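Local atomic coordinates of PTS system, IIabc component (PDB entry 3IPJ), a protein that probably takes up a sugar such as trehalose across the cell membrane and phosphorylates it, this chain being the EIIB domain of the larger transporter. Residues A[45-50]-A[61-66]. Residues are numbered along the deposited sequence; the frame is centred on the assembly and turned at random.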
loop_
_atom_site.group_PDB
_atom_site.type_symbol
_atom_site.label_atom_id
_atom_site.label_comp_id
_atom_site.label_asym_id
_atom_site.label_seq_id
_atom_site.Cartn_x
_atom_site.Cartn_y
_atom_site.Cartn_z
ATOM N N LYS A 45 -12.823 5.501 -5.110
ATOM C CA LYS A 45 -12.743 6.889 -5.607
ATOM C C LYS A 45 -11.872 7.746 -4.699
ATOM O O LYS A 45 -11.210 8.666 -5.174
ATOM C CB LYS A 45 -14.134 7.528 -5.720
ATOM C CG LYS A 45 -15.049 6.784 -6.691
ATOM C CD LYS A 45 -14.365 6.313 -8.036
ATOM C CE LYS A 45 -14.225 7.508 -9.004
ATOM N NZ LYS A 45 -13.743 7.068 -10.339
ATOM N N LYS A 46 -11.913 7.458 -3.394
ATOM C CA LYS A 46 -11.084 8.190 -2.458
ATOM C C LYS A 46 -9.642 7.747 -2.577
ATOM O O LYS A 46 -8.726 8.564 -2.420
ATOM C CB LYS A 46 -11.516 7.975 -1.000
ATOM C CG LYS A 46 -12.322 9.056 -0.411
ATOM C CD LYS A 46 -13.093 8.443 0.741
ATOM C CE LYS A 46 -13.947 9.463 1.532
ATOM N NZ LYS A 46 -14.592 8.916 2.801
ATOM N N VAL A 47 -9.425 6.450 -2.813
ATOM C CA VAL A 47 -8.073 6.018 -3.065
ATOM C C VAL A 47 -7.466 6.682 -4.291
ATOM O O VAL A 47 -6.335 7.127 -4.250
ATOM C CB VAL A 47 -7.944 4.487 -3.199
ATOM C CG1 VAL A 47 -6.474 4.157 -3.428
ATOM C CG2 VAL A 47 -8.480 3.787 -1.888
ATOM N N GLU A 48 -8.227 6.799 -5.358
ATOM C CA GLU A 48 -7.729 7.313 -6.604
ATOM C C GLU A 48 -7.316 8.775 -6.478
ATOM O O GLU A 48 -6.477 9.246 -7.236
ATOM C CB GLU A 48 -8.865 7.286 -7.596
ATOM C CG GLU A 48 -9.185 5.933 -8.133
ATOM C CD GLU A 48 -10.274 6.003 -9.232
ATOM O OE1 GLU A 48 -11.110 6.974 -9.176
ATOM O OE2 GLU A 48 -10.284 5.119 -10.171
ATOM N N LYS A 49 -7.927 9.496 -5.536
ATOM C CA LYS A 49 -7.654 10.936 -5.285
ATOM C C LYS A 49 -6.374 11.180 -4.473
ATOM O O LYS A 49 -5.939 12.343 -4.384
ATOM C CB LYS A 49 -8.842 11.584 -4.564
ATOM C CG LYS A 49 -10.031 11.759 -5.511
ATOM C CD LYS A 49 -11.303 12.038 -4.772
ATOM C CE LYS A 49 -12.331 12.427 -5.785
ATOM N NZ LYS A 49 -12.467 13.906 -5.868
ATOM N N VAL A 50 -5.778 10.110 -3.871
ATOM C CA VAL A 50 -4.538 10.265 -3.124
ATOM C C VAL A 50 -3.351 10.675 -4.062
ATOM O O VAL A 50 -3.260 10.194 -5.210
ATOM C CB VAL A 50 -4.262 8.980 -2.347
ATOM C CG1 VAL A 50 -2.934 9.091 -1.570
ATOM C CG2 VAL A 50 -5.488 8.684 -1.397
ATOM N N GLY A 61 -8.045 -11.171 -4.527
ATOM C CA GLY A 61 -7.760 -10.821 -3.141
ATOM C C GLY A 61 -6.841 -9.609 -2.977
ATOM O O GLY A 61 -6.692 -9.113 -1.864
ATOM N N GLN A 62 -6.240 -9.138 -4.066
ATOM C CA GLN A 62 -5.245 -8.050 -4.022
ATOM C C GLN A 62 -5.864 -6.717 -4.439
ATOM O O GLN A 62 -6.320 -6.554 -5.591
ATOM C CB GLN A 62 -4.084 -8.327 -4.990
ATOM C CG GLN A 62 -3.124 -9.402 -4.527
ATOM C CD GLN A 62 -1.936 -9.535 -5.481
ATOM O OE1 GLN A 62 -1.601 -10.653 -5.973
ATOM N NE2 GLN A 62 -1.303 -8.428 -5.747
ATOM N N TYR A 63 -5.813 -5.756 -3.509
ATOM C CA TYR A 63 -6.129 -4.354 -3.804
ATOM C C TYR A 63 -4.822 -3.625 -4.265
ATOM O O TYR A 63 -3.912 -3.441 -3.477
ATOM C CB TYR A 63 -6.699 -3.714 -2.535
ATOM C CG TYR A 63 -7.459 -2.448 -2.825
ATOM C CD1 TYR A 63 -8.779 -2.506 -3.228
ATOM C CD2 TYR A 63 -6.838 -1.190 -2.744
ATOM C CE1 TYR A 63 -9.494 -1.362 -3.502
ATOM C CE2 TYR A 63 -7.517 -0.017 -3.032
ATOM C CZ TYR A 63 -8.850 -0.104 -3.405
ATOM O OH TYR A 63 -9.579 1.023 -3.660
ATOM N N GLN A 64 -4.734 -3.228 -5.552
ATOM C CA GLN A 64 -3.483 -2.803 -6.131
ATOM C C GLN A 64 -3.585 -1.281 -6.360
ATOM O O GLN A 64 -4.565 -0.800 -6.956
ATOM C CB GLN A 64 -3.223 -3.567 -7.405
ATOM C CG GLN A 64 -3.325 -5.057 -7.145
ATOM C CD GLN A 64 -3.010 -5.892 -8.396
ATOM O OE1 GLN A 64 -2.542 -5.358 -9.405
ATOM N NE2 GLN A 64 -3.273 -7.213 -8.333
ATOM N N ILE A 65 -2.593 -0.536 -5.861
ATOM C CA ILE A 65 -2.584 0.889 -6.025
ATOM C C ILE A 65 -1.401 1.201 -6.883
ATOM O O ILE A 65 -0.263 0.917 -6.490
ATOM C CB ILE A 65 -2.367 1.555 -4.688
ATOM C CG1 ILE A 65 -3.535 1.143 -3.756
ATOM C CG2 ILE A 65 -2.183 3.054 -4.842
ATOM C CD1 ILE A 65 -3.133 0.139 -2.751
ATOM N N ILE A 66 -1.653 1.752 -8.074
ATOM C CA ILE A 66 -0.551 2.018 -9.003
ATOM C C ILE A 66 0.103 3.349 -8.596
ATOM O O ILE A 66 -0.552 4.398 -8.616
ATOM C CB ILE A 66 -0.982 2.140 -10.455
ATOM C CG1 ILE A 66 -1.965 1.017 -10.849
ATOM C CG2 ILE A 66 0.274 2.164 -11.341
ATOM C CD1 ILE A 66 -2.604 1.219 -12.276
#
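Val47 meets Tyr63 and Ile65 where the short helix 44-48 packs on the antiparallel four-stranded sheet of the EIIB domain. Tyr63 and Ile65 lie on the inner strand 62-66, between strands 31-36 and 55-59, and both turn the same way, toward the helix. Val47 and Tyr63 approach from opposite directions. The tyrosine reaches out with its CG anti to the backbone N (chi1 -161°), and its hydroxyl end arrives beside the valine. Val47 CG2 lies 3.5 Å from Tyr63 OH. The same methyl stands 4.1 Å from Tyr63 CE2 and meets the ring obliquely.

CG2 makes the closer approach to the tyrosine, while CG1, anti to the backbone N (chi1 -179°), reaches Ile65 as well as the tyrosine ring. No hydrogen bond crosses between the two segments. Tyr63 OH is hydrogen-bonded to Asp44 OD1, at the start of the same helix. This bond ties the hydroxyl to the helix while Val47 CG2 lies against the hydroxyl end of the ring. All three touching residues are buried. Leu13 and Ile16 of helix 5-17 also pack on Val47. The contact is structural packing that joins helix 44-48 to the sheet. The side chain of Ile65 is about 10 Å from that of Cys28, the predicted phosphocysteine.

On the outer side of the helix, Lys45 NZ forms a salt bridge of 2.9 Å with Glu48 OE1, on the syn side of the carboxylate. In the core, Val47 CG1 sits 4.2 Å from Ile65 CG1.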